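Local coordinates for Rho guanyl nucleotide exchange factor (Rom2), putative (Aspergillus fumigatus Af293, PDB 5O51), which probably acts as a Rho-type guanyl-nucleotide exchange factor, represented here by its CNH domain, a seven-bladed beta-propeller, at residues R315-Y319 with A331-F335; E284-I290 with I301-I307; S276-I280 with R291-T295; N20-C24 with Y36-S40. All blocks are in the same frame, centred on the assembly; numbering follows the deposited sequence.

Contact 1 of 4, residues R315-Y319 with A331-F335; sequences REILY and ASLDF
Tyr319, Ala331 and Leu333 carry the largest buried areas of this antiparallel pairing between the middle strands 317-323 and 327-333 of one propeller blade. Strand axes approach to 4.8 Å at 149°. The register sets Ile317 against Leu333 and Tyr319 against Ala331 as hydrogen-bonded pairs, with Leu318 and Ser332 as the non-hydrogen-bonded pair between them (CA-CA 4.6 Å). Each hydrogen-bonded pair closes twice: Ile317 N to Leu333 O 3.0 Å, Leu333 N to Ile317 O 2.8 Å, Tyr319 N to Ala331 O 3.0 Å, and Ala331 N to Tyr319 O 2.9 Å. Tyr319, in rotamer p, lays its ring along the opposite strand, so that its CE1 reaches Ala331 CB at 3.7 Å and Leu333 CG at 3.8 Å. Leu333 (m, t) shares this face with Ile317, CB to CB 4.3 Å, and both pack on Leu281 of the adjoining blade. The other face holds Leu318 and Ser332, whose CD2 and CB lie 4.0 Å apart. There Ser332 OG donates to Glu316 OE1 at 2.6 Å, and the carboxylate also forms a salt bridge with Arg47. Strand 8-12 continues the sheet beyond 327-333, the N-terminal strand that completes the last blade of a propeller ("Velcro" closure). Main-chain bonds thus fix the register, apolar atoms fill the face turned to the neighbouring blade, and the Glu316 carboxylate is paid for by a hydroxyl and a guanidinium group.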
loop_
_atom_site.group_PDB
_atom_site.type_symbol
_atom_site.label_atom_id
_atom_site.label_comp_id
_atom_site.label_asym_id
_atom_site.label_seq_id
_atom_site.Cartn_x
_atom_site.Cartn_y
_atom_site.Cartn_z
ATOM N N ARG A 315 -4.495 -13.958 -3.444
ATOM C CA ARG A 315 -4.442 -15.023 -2.407
ATOM C C ARG A 315 -5.146 -14.661 -1.079
ATOM O O ARG A 315 -5.981 -15.426 -0.577
ATOM C CB ARG A 315 -2.972 -15.379 -2.009
ATOM C CG ARG A 315 -1.950 -15.643 -3.102
ATOM C CD ARG A 315 -0.544 -15.958 -2.546
ATOM N NE ARG A 315 0.361 -14.779 -2.516
ATOM C CZ ARG A 315 0.904 -14.183 -3.591
ATOM N NH1 ARG A 315 0.641 -14.634 -4.817
ATOM N NH2 ARG A 315 1.695 -13.102 -3.455
ATOM N N GLU A 316 -4.767 -13.512 -0.490
ATOM C CA GLU A 316 -5.166 -13.205 0.869
ATOM C C GLU A 316 -4.898 -11.756 1.193
ATOM O O GLU A 316 -4.251 -11.061 0.450
ATOM C CB GLU A 316 -4.405 -14.118 1.868
ATOM C CG GLU A 316 -2.896 -14.124 1.647
ATOM C CD GLU A 316 -2.135 -15.162 2.475
ATOM O OE1 GLU A 316 -2.720 -15.802 3.383
ATOM O OE2 GLU A 316 -0.918 -15.310 2.228
ATOM N N ILE A 317 -5.445 -11.317 2.299
ATOM C CA ILE A 317 -5.102 -10.009 2.885
ATOM C C ILE A 317 -4.355 -10.289 4.164
ATOM O O ILE A 317 -4.876 -10.929 5.069
ATOM C CB ILE A 317 -6.383 -9.195 3.209
ATOM C CG1 ILE A 317 -7.196 -9.060 1.940
ATOM C CG2 ILE A 317 -6.022 -7.824 3.785
ATOM C CD1 ILE A 317 -8.669 -8.771 2.182
ATOM N N LEU A 318 -3.121 -9.804 4.233
ATOM C CA LEU A 318 -2.309 -9.901 5.442
ATOM C C LEU A 318 -2.376 -8.575 6.243
ATOM O O LEU A 318 -2.295 -7.453 5.658
ATOM C CB LEU A 318 -0.867 -10.260 5.045
ATOM C CG LEU A 318 -0.682 -11.549 4.238
ATOM C CD1 LEU A 318 0.714 -11.748 3.742
ATOM C CD2 LEU A 318 -1.066 -12.693 5.171
ATOM N N TYR A 319 -2.505 -8.705 7.567
ATOM C CA TYR A 319 -2.601 -7.545 8.439
ATOM C C TYR A 319 -2.010 -7.862 9.799
ATOM O O TYR A 319 -1.773 -9.006 10.075
ATOM C CB TYR A 319 -4.065 -7.031 8.530
ATOM C CG TYR A 319 -4.987 -7.871 9.380
ATOM C CD1 TYR A 319 -5.475 -9.077 8.927
ATOM C CD2 TYR A 319 -5.336 -7.481 10.679
ATOM C CE1 TYR A 319 -6.292 -9.888 9.724
ATOM C CE2 TYR A 319 -6.176 -8.260 11.477
ATOM C CZ TYR A 319 -6.673 -9.466 10.967
ATOM O OH TYR A 319 -7.528 -10.291 11.736
ATOM N N ALA A 331 -1.662 -11.817 10.766
ATOM C CA ALA A 331 -2.828 -12.688 10.415
ATOM C C ALA A 331 -3.214 -12.549 8.978
ATOM O O ALA A 331 -2.782 -11.643 8.271
ATOM C CB ALA A 331 -3.994 -12.362 11.322
ATOM N N SER A 332 -4.026 -13.490 8.520
ATOM C CA SER A 332 -4.470 -13.587 7.141
ATOM C C SER A 332 -5.990 -13.633 7.059
ATOM O O SER A 332 -6.634 -14.314 7.866
ATOM C CB SER A 332 -4.025 -14.919 6.547
ATOM O OG SER A 332 -4.416 -14.977 5.179
ATOM N N LEU A 333 -6.564 -12.892 6.137
ATOM C CA LEU A 333 -8.023 -13.026 5.854
ATOM C C LEU A 333 -8.163 -13.585 4.476
ATOM O O LEU A 333 -7.566 -13.007 3.540
ATOM C CB LEU A 333 -8.722 -11.689 5.841
ATOM C CG LEU A 333 -8.864 -11.002 7.175
ATOM C CD1 LEU A 333 -9.702 -9.747 6.983
ATOM C CD2 LEU A 333 -9.473 -11.859 8.252
ATOM N N ASP A 334 -8.926 -14.665 4.321
ATOM C CA ASP A 334 -9.177 -15.168 2.933
ATOM C C ASP A 334 -10.629 -15.582 2.720
ATOM O O ASP A 334 -11.188 -16.285 3.573
ATOM C CB ASP A 334 -8.254 -16.326 2.559
ATOM C CG ASP A 334 -8.317 -16.654 1.041
ATOM O OD1 ASP A 334 -8.340 -15.717 0.193
ATOM O OD2 ASP A 334 -8.357 -17.851 0.693
ATOM N N PHE A 335 -11.221 -15.093 1.623
ATOM C CA PHE A 335 -12.651 -15.308 1.300
ATOM C C PHE A 335 -12.879 -16.382 0.227
ATOM O O PHE A 335 -12.112 -16.488 -0.744
ATOM C CB PHE A 335 -13.340 -13.978 0.973
ATOM C CG PHE A 335 -13.265 -13.013 2.125
ATOM C CD1 PHE A 335 -14.113 -13.138 3.214
ATOM C CD2 PHE A 335 -12.254 -12.067 2.190
ATOM C CE1 PHE A 335 -14.027 -12.268 4.319
ATOM C CE2 PHE A 335 -12.146 -11.223 3.304
ATOM C CZ PHE A 335 -13.033 -11.322 4.368
#

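Contact 2 of 4, residues E284-I290 with I301-I307; sequences EPNFIEI and IMTGKNI
Ile288, in rotamer m, t, overlaps Met302 on one face of its sheet and Ile307, where the next blade begins: its CD1 lies 4.1 Å from Met302 SD and its CG1 4.2 Å from Ile307 CG2. Ile290 CD1 reaches the same Met302 SD at 3.8 Å. The strand axes run antiparallel at 173°, 4.6 Å apart. Ile288 and Met302 form the hydrogen-bonded pair, N to O 2.9 Å in both directions, flanked by the non-hydrogen-bonded pairs Phe287-Thr303 and Glu289-Ile301. Residues 284-287 make a type I turn with Pro285 and Asn286 at its corners (phi/psi -57/-31 and -107/-3). Its carbonyls hold the departing chain: Gly304 N donates to Asn286 O and Ile307 N to Pro285 O, each at 3.0 Å. Asn306, with left-handed phi/psi of 50/54, turns the chain at that point. Strand 298-303 is the outer edge strand of its four-stranded blade, and the chain crosses from it to strand 307-312 of the next, with Phe283 and Tyr319 bordering the Ile288 face.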
loop_
_atom_site.group_PDB
_atom_site.type_symbol
_atom_site.label_atom_id
_atom_site.label_comp_id
_atom_site.label_asym_id
_atom_site.label_seq_id
_atom_site.Cartn_x
_atom_site.Cartn_y
_atom_site.Cartn_z
ATOM N N GLU A 284 -8.908 0.747 9.825
ATOM C CA GLU A 284 -8.664 1.947 10.632
ATOM C C GLU A 284 -7.904 1.449 11.865
ATOM O O GLU A 284 -7.972 0.271 12.178
ATOM C CB GLU A 284 -10.036 2.515 11.089
ATOM C CG GLU A 284 -9.927 3.818 11.687
ATOM C CD GLU A 284 -10.539 4.035 13.044
ATOM O OE1 GLU A 284 -10.261 3.447 14.125
ATOM O OE2 GLU A 284 -11.249 4.992 12.962
ATOM N N PRO A 285 -7.225 2.336 12.634
ATOM C CA PRO A 285 -6.426 1.778 13.742
ATOM C C PRO A 285 -7.176 0.924 14.767
ATOM O O PRO A 285 -6.590 -0.032 15.306
ATOM C CB PRO A 285 -5.798 3.042 14.371
ATOM C CG PRO A 285 -5.534 3.883 13.167
ATOM C CD PRO A 285 -6.858 3.749 12.416
ATOM N N ASN A 286 -8.454 1.205 15.015
ATOM C CA ASN A 286 -9.201 0.491 16.069
ATOM C C ASN A 286 -10.202 -0.480 15.528
ATOM O O ASN A 286 -10.783 -1.245 16.287
ATOM C CB ASN A 286 -9.922 1.456 17.035
ATOM C CG ASN A 286 -8.973 2.324 17.815
ATOM O OD1 ASN A 286 -9.084 3.554 17.819
ATOM N ND2 ASN A 286 -8.030 1.716 18.449
ATOM N N PHE A 287 -10.363 -0.565 14.223
ATOM C CA PHE A 287 -11.270 -1.614 13.691
ATOM C C PHE A 287 -11.239 -1.783 12.204
ATOM O O PHE A 287 -10.958 -0.873 11.442
ATOM C CB PHE A 287 -12.771 -1.376 14.135
ATOM C CG PHE A 287 -13.339 -0.023 13.767
ATOM C CD1 PHE A 287 -13.304 1.021 14.668
ATOM C CD2 PHE A 287 -14.052 0.149 12.598
ATOM C CE1 PHE A 287 -13.880 2.246 14.370
ATOM C CE2 PHE A 287 -14.609 1.373 12.292
ATOM C CZ PHE A 287 -14.473 2.430 13.143
ATOM N N ILE A 288 -11.597 -2.973 11.774
ATOM C CA ILE A 288 -11.824 -3.257 10.361
ATOM C C ILE A 288 -13.337 -3.271 10.114
ATOM O O ILE A 288 -14.048 -4.013 10.779
ATOM C CB ILE A 288 -11.315 -4.643 9.943
ATOM C CG1 ILE A 288 -9.846 -4.824 10.350
ATOM C CG2 ILE A 288 -11.435 -4.799 8.444
ATOM C CD1 ILE A 288 -9.324 -6.216 10.145
ATOM N N GLU A 289 -13.789 -2.487 9.135
ATOM C CA GLU A 289 -15.207 -2.443 8.723
ATOM C C GLU A 289 -15.384 -3.152 7.415
ATOM O O GLU A 289 -14.812 -2.751 6.420
ATOM C CB GLU A 289 -15.721 -0.990 8.616
ATOM C CG GLU A 289 -17.258 -0.822 8.479
ATOM C CD GLU A 289 -17.746 0.641 8.507
ATOM O OE1 GLU A 289 -17.017 1.580 8.958
ATOM O OE2 GLU A 289 -18.861 0.850 8.011
ATOM N N ILE A 290 -16.265 -4.133 7.418
ATOM C CA ILE A 290 -16.551 -4.948 6.206
ATOM C C ILE A 290 -17.995 -4.709 5.638
ATOM O O ILE A 290 -18.974 -4.948 6.346
ATOM C CB ILE A 290 -16.298 -6.419 6.486
ATOM C CG1 ILE A 290 -14.857 -6.592 7.042
ATOM C CG2 ILE A 290 -16.580 -7.262 5.244
ATOM C CD1 ILE A 290 -14.681 -7.980 7.662
ATOM N N ILE A 301 -17.941 -5.827 11.780
ATOM C CA ILE A 301 -16.882 -5.010 12.345
ATOM C C ILE A 301 -15.946 -5.924 13.186
ATOM O O ILE A 301 -16.401 -6.648 14.092
ATOM C CB ILE A 301 -17.475 -3.888 13.208
ATOM C CG1 ILE A 301 -18.217 -2.912 12.307
ATOM C CG2 ILE A 301 -16.424 -3.126 13.999
ATOM C CD1 ILE A 301 -18.991 -1.892 13.060
ATOM N N MET A 302 -14.631 -5.834 12.949
ATOM C CA MET A 302 -13.604 -6.614 13.783
ATOM C C MET A 302 -12.779 -5.601 14.590
ATOM O O MET A 302 -12.009 -4.822 14.013
ATOM C CB MET A 302 -12.719 -7.436 12.844
ATOM C CG MET A 302 -13.421 -8.314 11.815
ATOM S SD MET A 302 -12.326 -9.051 10.509
ATOM C CE MET A 302 -11.382 -10.180 11.561
ATOM N N THR A 303 -12.971 -5.520 15.905
ATOM C CA THR A 303 -12.321 -4.466 16.686
ATOM C C THR A 303 -10.896 -4.910 17.067
ATOM O O THR A 303 -10.605 -6.049 16.987
ATOM C CB THR A 303 -13.099 -4.108 17.951
ATOM O OG1 THR A 303 -13.298 -5.311 18.685
ATOM C CG2 THR A 303 -14.478 -3.586 17.601
ATOM N N GLY A 304 -10.035 -3.970 17.431
ATOM C CA GLY A 304 -8.711 -4.269 17.932
ATOM C C GLY A 304 -7.942 -3.018 18.167
ATOM O O GLY A 304 -8.500 -1.920 18.278
ATOM N N LYS A 305 -6.647 -3.178 18.223
ATOM C CA LYS A 305 -5.747 -2.092 18.559
ATOM C C LYS A 305 -4.514 -2.010 17.635
ATOM O O LYS A 305 -3.891 -2.992 17.355
ATOM C CB LYS A 305 -5.379 -2.288 20.037
ATOM C CG LYS A 305 -4.970 -0.982 20.667
ATOM C CD LYS A 305 -4.175 -1.175 21.938
ATOM C CE LYS A 305 -3.276 0.050 22.147
ATOM N NZ LYS A 305 -2.684 0.093 23.506
ATOM N N ASN A 306 -4.212 -0.831 17.125
ATOM C CA ASN A 306 -3.101 -0.610 16.213
ATOM C C ASN A 306 -3.144 -1.636 15.043
ATOM O O ASN A 306 -2.195 -2.346 14.770
ATOM C CB ASN A 306 -1.746 -0.640 16.981
ATOM C CG ASN A 306 -0.550 -0.143 16.142
ATOM O OD1 ASN A 306 -0.690 0.515 15.109
ATOM N ND2 ASN A 306 0.653 -0.464 16.611
ATOM N N ILE A 307 -4.281 -1.693 14.372
ATOM C CA ILE A 307 -4.465 -2.544 13.180
ATOM C C ILE A 307 -3.817 -1.877 12.008
ATOM O O ILE A 307 -4.044 -0.709 11.819
ATOM C CB ILE A 307 -5.958 -2.757 12.846
ATOM C CG1 ILE A 307 -6.612 -3.561 13.971
ATOM C CG2 ILE A 307 -6.052 -3.409 11.410
ATOM C CD1 ILE A 307 -8.151 -3.525 14.016
#

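Contact 3 of 4, residues S276-I280 with R291-T295; sequences SYPYI and RHIET
This is an antiparallel hairpin contact at the end of a propeller blade, where strand 279-284 starts and its neighbour 287-292 finishes. Ile280 and Arg291 form the hydrogen-bonded pair, with Ile280 N to Arg291 O 2.8 Å and Arg291 N to Ile280 O 3.0 Å. Tyr279 and His292 follow as a non-hydrogen-bonded pair (CA-CA 4.9 Å), and Ile293 N donates to Pro278 O at 2.9 Å, carrying the register one step past the regular strands. The peptide before Pro278 is cis; with phi/psi of -39/133 at Tyr277 and -88/26 at Pro278, and Ser276 and Tyr279 bonded to each other in both directions (Tyr279 N to Ser276 O 2.9 Å, Ser276 N to Tyr279 O 3.1 Å), the link is a type VI turn. It brings the proline against His292: Pro278 CB lies 4.1 Å from the centroid of the imidazole, 27° off its normal, a CH-pi contact. The same ring accepts within its own segment, Glu294 N to His292 ND1 3.2 Å. Ile293 (t, p) packs its CG2 on Tyr277 CE2 at 3.4 Å and its CD1 on Ile280 CG2 at 4.3 Å, and touches Leu241 and Met236 of the preceding blade. Arg291 turns its guanidinium away to a salt bridge with Glu289. The pairing therefore rests on backbone bonds and on apolar and CH-pi contacts, with the arginine charge neutralised along its own strand.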
loop_
_atom_site.group_PDB
_atom_site.type_symbol
_atom_site.label_atom_id
_atom_site.label_comp_id
_atom_site.label_asym_id
_atom_site.label_seq_id
_atom_site.Cartn_x
_atom_site.Cartn_y
_atom_site.Cartn_z
ATOM N N SER A 276 -12.171 -7.877 -1.756
ATOM C CA SER A 276 -12.283 -9.335 -1.954
ATOM C C SER A 276 -13.750 -9.708 -2.221
ATOM O O SER A 276 -14.498 -10.099 -1.302
ATOM C CB SER A 276 -11.717 -10.077 -0.762
ATOM O OG SER A 276 -11.657 -11.431 -1.055
ATOM N N TYR A 277 -14.148 -9.571 -3.478
ATOM C CA TYR A 277 -15.574 -9.691 -3.932
ATOM C C TYR A 277 -16.310 -10.814 -3.210
ATOM O O TYR A 277 -15.739 -11.882 -3.052
ATOM C CB TYR A 277 -15.690 -9.822 -5.468
ATOM C CG TYR A 277 -17.096 -9.427 -5.978
ATOM C CD1 TYR A 277 -18.172 -10.323 -5.844
ATOM C CD2 TYR A 277 -17.354 -8.165 -6.586
ATOM C CE1 TYR A 277 -19.445 -9.984 -6.259
ATOM C CE2 TYR A 277 -18.663 -7.831 -7.004
ATOM C CZ TYR A 277 -19.687 -8.756 -6.809
ATOM O OH TYR A 277 -20.994 -8.539 -7.174
ATOM N N PRO A 278 -17.537 -10.605 -2.686
ATOM C CA PRO A 278 -18.343 -9.390 -2.752
ATOM C C PRO A 278 -18.067 -8.383 -1.588
ATOM O O PRO A 278 -18.956 -7.578 -1.272
ATOM C CB PRO A 278 -19.772 -9.971 -2.640
ATOM C CG PRO A 278 -19.590 -11.074 -1.679
ATOM C CD PRO A 278 -18.216 -11.633 -1.868
ATOM N N TYR A 279 -16.868 -8.388 -0.987
ATOM C CA TYR A 279 -16.639 -7.512 0.188
ATOM C C TYR A 279 -15.658 -6.379 -0.072
ATOM O O TYR A 279 -14.768 -6.487 -0.901
ATOM C CB TYR A 279 -16.219 -8.313 1.379
ATOM C CG TYR A 279 -17.132 -9.482 1.725
ATOM C CD1 TYR A 279 -18.429 -9.272 2.199
ATOM C CD2 TYR A 279 -16.694 -10.796 1.589
ATOM C CE1 TYR A 279 -19.243 -10.322 2.528
ATOM C CE2 TYR A 279 -17.498 -11.864 1.911
ATOM C CZ TYR A 279 -18.774 -11.630 2.390
ATOM O OH TYR A 279 -19.607 -12.686 2.716
ATOM N N ILE A 280 -15.865 -5.254 0.625
ATOM C CA ILE A 280 -14.919 -4.144 0.612
ATOM C C ILE A 280 -14.574 -3.969 2.071
ATOM O O ILE A 280 -15.502 -3.901 2.941
ATOM C CB ILE A 280 -15.458 -2.902 -0.128
ATOM C CG1 ILE A 280 -14.613 -1.649 0.144
ATOM C CG2 ILE A 280 -16.899 -2.584 0.205
ATOM C CD1 ILE A 280 -13.295 -1.714 -0.598
ATOM N N ARG A 291 -18.060 -4.158 4.398
ATOM C CA ARG A 291 -19.325 -3.919 3.678
ATOM C C ARG A 291 -19.440 -4.780 2.390
ATOM O O ARG A 291 -18.429 -5.094 1.723
ATOM C CB ARG A 291 -19.493 -2.461 3.235
ATOM C CG ARG A 291 -19.300 -1.375 4.317
ATOM C CD ARG A 291 -20.556 -1.073 5.055
ATOM N NE ARG A 291 -20.405 0.095 5.887
ATOM C CZ ARG A 291 -21.088 1.243 5.781
ATOM N NH1 ARG A 291 -22.045 1.415 4.847
ATOM N NH2 ARG A 291 -20.799 2.246 6.644
ATOM N N HIS A 292 -20.706 -5.053 2.031
ATOM C CA HIS A 292 -21.112 -5.675 0.742
ATOM C C HIS A 292 -21.049 -4.704 -0.436
ATOM O O HIS A 292 -21.710 -3.693 -0.448
ATOM C CB HIS A 292 -22.518 -6.240 0.864
ATOM C CG HIS A 292 -22.790 -7.362 -0.075
ATOM N ND1 HIS A 292 -23.072 -7.142 -1.390
ATOM C CD2 HIS A 292 -22.884 -8.703 0.118
ATOM C CE1 HIS A 292 -23.270 -8.300 -1.999
ATOM N NE2 HIS A 292 -23.166 -9.259 -1.101
ATOM N N ILE A 293 -20.255 -5.008 -1.445
ATOM C CA ILE A 293 -20.075 -4.125 -2.598
ATOM C C ILE A 293 -21.349 -3.863 -3.427
ATOM O O ILE A 293 -21.469 -2.843 -4.059
ATOM C CB ILE A 293 -18.906 -4.685 -3.498
ATOM C CG1 ILE A 293 -18.419 -3.696 -4.551
ATOM C CG2 ILE A 293 -19.313 -5.958 -4.246
ATOM C CD1 ILE A 293 -17.617 -2.539 -4.000
ATOM N N GLU A 294 -22.275 -4.807 -3.474
ATOM C CA GLU A 294 -23.531 -4.590 -4.200
ATOM C C GLU A 294 -24.515 -3.765 -3.417
ATOM O O GLU A 294 -25.018 -2.724 -3.927
ATOM C CB GLU A 294 -24.166 -5.930 -4.594
ATOM C CG GLU A 294 -23.339 -6.781 -5.546
ATOM C CD GLU A 294 -22.863 -6.011 -6.777
ATOM O OE1 GLU A 294 -23.408 -4.923 -7.086
ATOM O OE2 GLU A 294 -21.913 -6.500 -7.458
ATOM N N THR A 295 -24.803 -4.198 -2.194
ATOM C CA THR A 295 -25.868 -3.546 -1.443
ATOM C C THR A 295 -25.415 -2.379 -0.590
ATOM O O THR A 295 -26.245 -1.590 -0.185
ATOM C CB THR A 295 -26.544 -4.519 -0.521
ATOM O OG1 THR A 295 -25.633 -4.871 0.510
ATOM C CG2 THR A 295 -27.044 -5.802 -1.327
#

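Contact 4 of 4, residues N20-C24 with Y36-S40; sequences NRVNC and YGTDS
Asn20 reaches across with a t side chain, its OD1 3.1 Å from Thr38 OG1, whose firmer partner is Gly41 O. The Arg21 side chain ends in a salt bridge with Asp328, while Arg21 O accepts from a water at 2.6 Å that in turn accepts from Asp39 N at 3.0 Å. Val22 packs its CG2 on Tyr36 CD1 at 4.2 Å. At Asn23 the backbone is helical (phi/psi -88/-37): Asn23 N donates to Gly37 O at 2.9 Å, and its ND2 donates to Asp39 OD1 at 3.0 Å. Cys24 N points at the same Gly37 O, weakly at 3.3 Å, and Gly37 N returns a bond to Cys24 O at 3.0 Å. A CB on Gly37 would clash with Cys24 SG. The axes of the short strands 22-24 and 36-38 pass 4.8 Å apart at 114°. Across from Asn20, Ser40 N donates to Thr38 OG1 at 3.1 Å, an ST turn. Two residues facing one make a classic beta bulge, here in the hairpin of a blade's two innermost strands, 22-28 and 33-38.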
loop_
_atom_site.group_PDB
_atom_site.type_symbol
_atom_site.label_atom_id
_atom_site.label_comp_id
_atom_site.label_asym_id
_atom_site.label_seq_id
_atom_site.Cartn_x
_atom_site.Cartn_y
_atom_site.Cartn_z
ATOM N N ASN A 20 9.447 -4.330 19.054
ATOM C CA ASN A 20 9.898 -4.112 17.673
ATOM C C ASN A 20 8.779 -4.725 16.795
ATOM O O ASN A 20 8.831 -5.894 16.405
ATOM C CB ASN A 20 11.328 -4.730 17.496
ATOM C CG ASN A 20 11.848 -4.654 16.087
ATOM O OD1 ASN A 20 12.071 -5.689 15.421
ATOM N ND2 ASN A 20 12.049 -3.453 15.604
ATOM N N ARG A 21 7.746 -3.916 16.582
ATOM C CA ARG A 21 6.532 -4.339 15.867
ATOM C C ARG A 21 6.784 -4.477 14.354
ATOM O O ARG A 21 7.737 -3.844 13.773
ATOM C CB ARG A 21 5.400 -3.282 16.138
ATOM C CG ARG A 21 4.957 -3.254 17.623
ATOM C CD ARG A 21 3.581 -2.571 17.891
ATOM N NE ARG A 21 3.283 -2.594 19.347
ATOM C CZ ARG A 21 2.821 -3.650 20.062
ATOM N NH1 ARG A 21 2.479 -4.836 19.511
ATOM N NH2 ARG A 21 2.657 -3.520 21.361
ATOM N N VAL A 22 5.884 -5.171 13.686
ATOM C CA VAL A 22 5.884 -5.217 12.213
ATOM C C VAL A 22 5.382 -3.901 11.599
ATOM O O VAL A 22 4.211 -3.544 11.741
ATOM C CB VAL A 22 5.030 -6.416 11.717
ATOM C CG1 VAL A 22 4.971 -6.472 10.207
ATOM C CG2 VAL A 22 5.633 -7.722 12.218
ATOM N N ASN A 23 6.231 -3.179 10.869
ATOM C CA ASN A 23 5.779 -1.975 10.229
ATOM C C ASN A 23 5.175 -2.255 8.815
ATOM O O ASN A 23 4.288 -1.512 8.349
ATOM C CB ASN A 23 6.924 -0.975 10.014
ATOM C CG ASN A 23 7.556 -0.419 11.324
ATOM O OD1 ASN A 23 6.943 -0.346 12.331
ATOM N ND2 ASN A 23 8.828 -0.040 11.252
ATOM N N CYS A 24 5.772 -3.214 8.090
ATOM C CA CYS A 24 5.434 -3.518 6.677
ATOM C C CYS A 24 5.820 -4.925 6.312
ATOM O O CYS A 24 6.508 -5.612 7.087
ATOM C CB CYS A 24 6.114 -2.528 5.733
ATOM S SG CYS A 24 7.901 -2.383 5.923
ATOM N N TYR A 36 9.509 -9.191 6.220
ATOM C CA TYR A 36 9.020 -8.234 7.254
ATOM C C TYR A 36 9.989 -7.094 7.454
ATOM O O TYR A 36 11.209 -7.327 7.622
ATOM C CB TYR A 36 8.905 -8.894 8.653
ATOM C CG TYR A 36 8.056 -10.167 8.748
ATOM C CD1 TYR A 36 6.691 -10.122 8.945
ATOM C CD2 TYR A 36 8.617 -11.397 8.556
ATOM C CE1 TYR A 36 5.945 -11.303 9.088
ATOM C CE2 TYR A 36 7.886 -12.582 8.630
ATOM C CZ TYR A 36 6.555 -12.547 8.895
ATOM O OH TYR A 36 5.875 -13.759 8.939
ATOM N N GLY A 37 9.464 -5.862 7.509
ATOM C CA GLY A 37 10.279 -4.655 7.867
ATOM C C GLY A 37 9.853 -4.133 9.254
ATOM O O GLY A 37 8.655 -4.014 9.575
ATOM N N THR A 38 10.842 -3.923 10.108
ATOM C CA THR A 38 10.640 -3.331 11.457
ATOM C C THR A 38 11.579 -2.142 11.720
ATOM O O THR A 38 12.420 -1.758 10.868
ATOM C CB THR A 38 10.967 -4.379 12.477
ATOM O OG1 THR A 38 12.422 -4.505 12.531
ATOM C CG2 THR A 38 10.332 -5.753 12.099
ATOM N N ASP A 39 11.453 -1.575 12.906
ATOM C CA ASP A 39 12.358 -0.490 13.387
ATOM C C ASP A 39 13.848 -0.890 13.503
ATOM O O ASP A 39 14.677 -0.074 13.279
ATOM C CB ASP A 39 11.793 0.142 14.682
ATOM C CG ASP A 39 10.718 1.125 14.397
ATOM O OD1 ASP A 39 10.536 1.490 13.202
ATOM O OD2 ASP A 39 10.027 1.547 15.342
ATOM N N SER A 40 14.168 -2.174 13.587
ATOM C CA SER A 40 15.529 -2.637 13.773
ATOM C C SER A 40 16.161 -3.418 12.621
ATOM O O SER A 40 17.406 -3.547 12.573
ATOM C CB SER A 40 15.526 -3.669 14.877
ATOM O OG SER A 40 15.411 -4.929 14.185
HETATM O O HOH W 1 8.988 -1.724 14.693
#

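Along the chain contact 4 comes first, contacts 3 and 2 interlace through the shared strand 287-292, and contact 1 closes the series. Contacts 2 and 3 lie in one four-stranded blade, centres about 17 Å apart, and contact 1 in the next, about 14 Å from contact 2 and 16 Å from contact 3. Between these blades Tyr319 OH meets Met302 CE at 3.9 Å, and Phe335 CD1 meets Tyr279 CE2 at 3.8 Å. Contact 4 belongs to the blade beyond, reached where Asn306 ND2 lies 3.8 Å from Arg21 CD; contacts 3 and 4 stay about 31 Å apart between centres. The four thus span three consecutive blades around the propeller's closure.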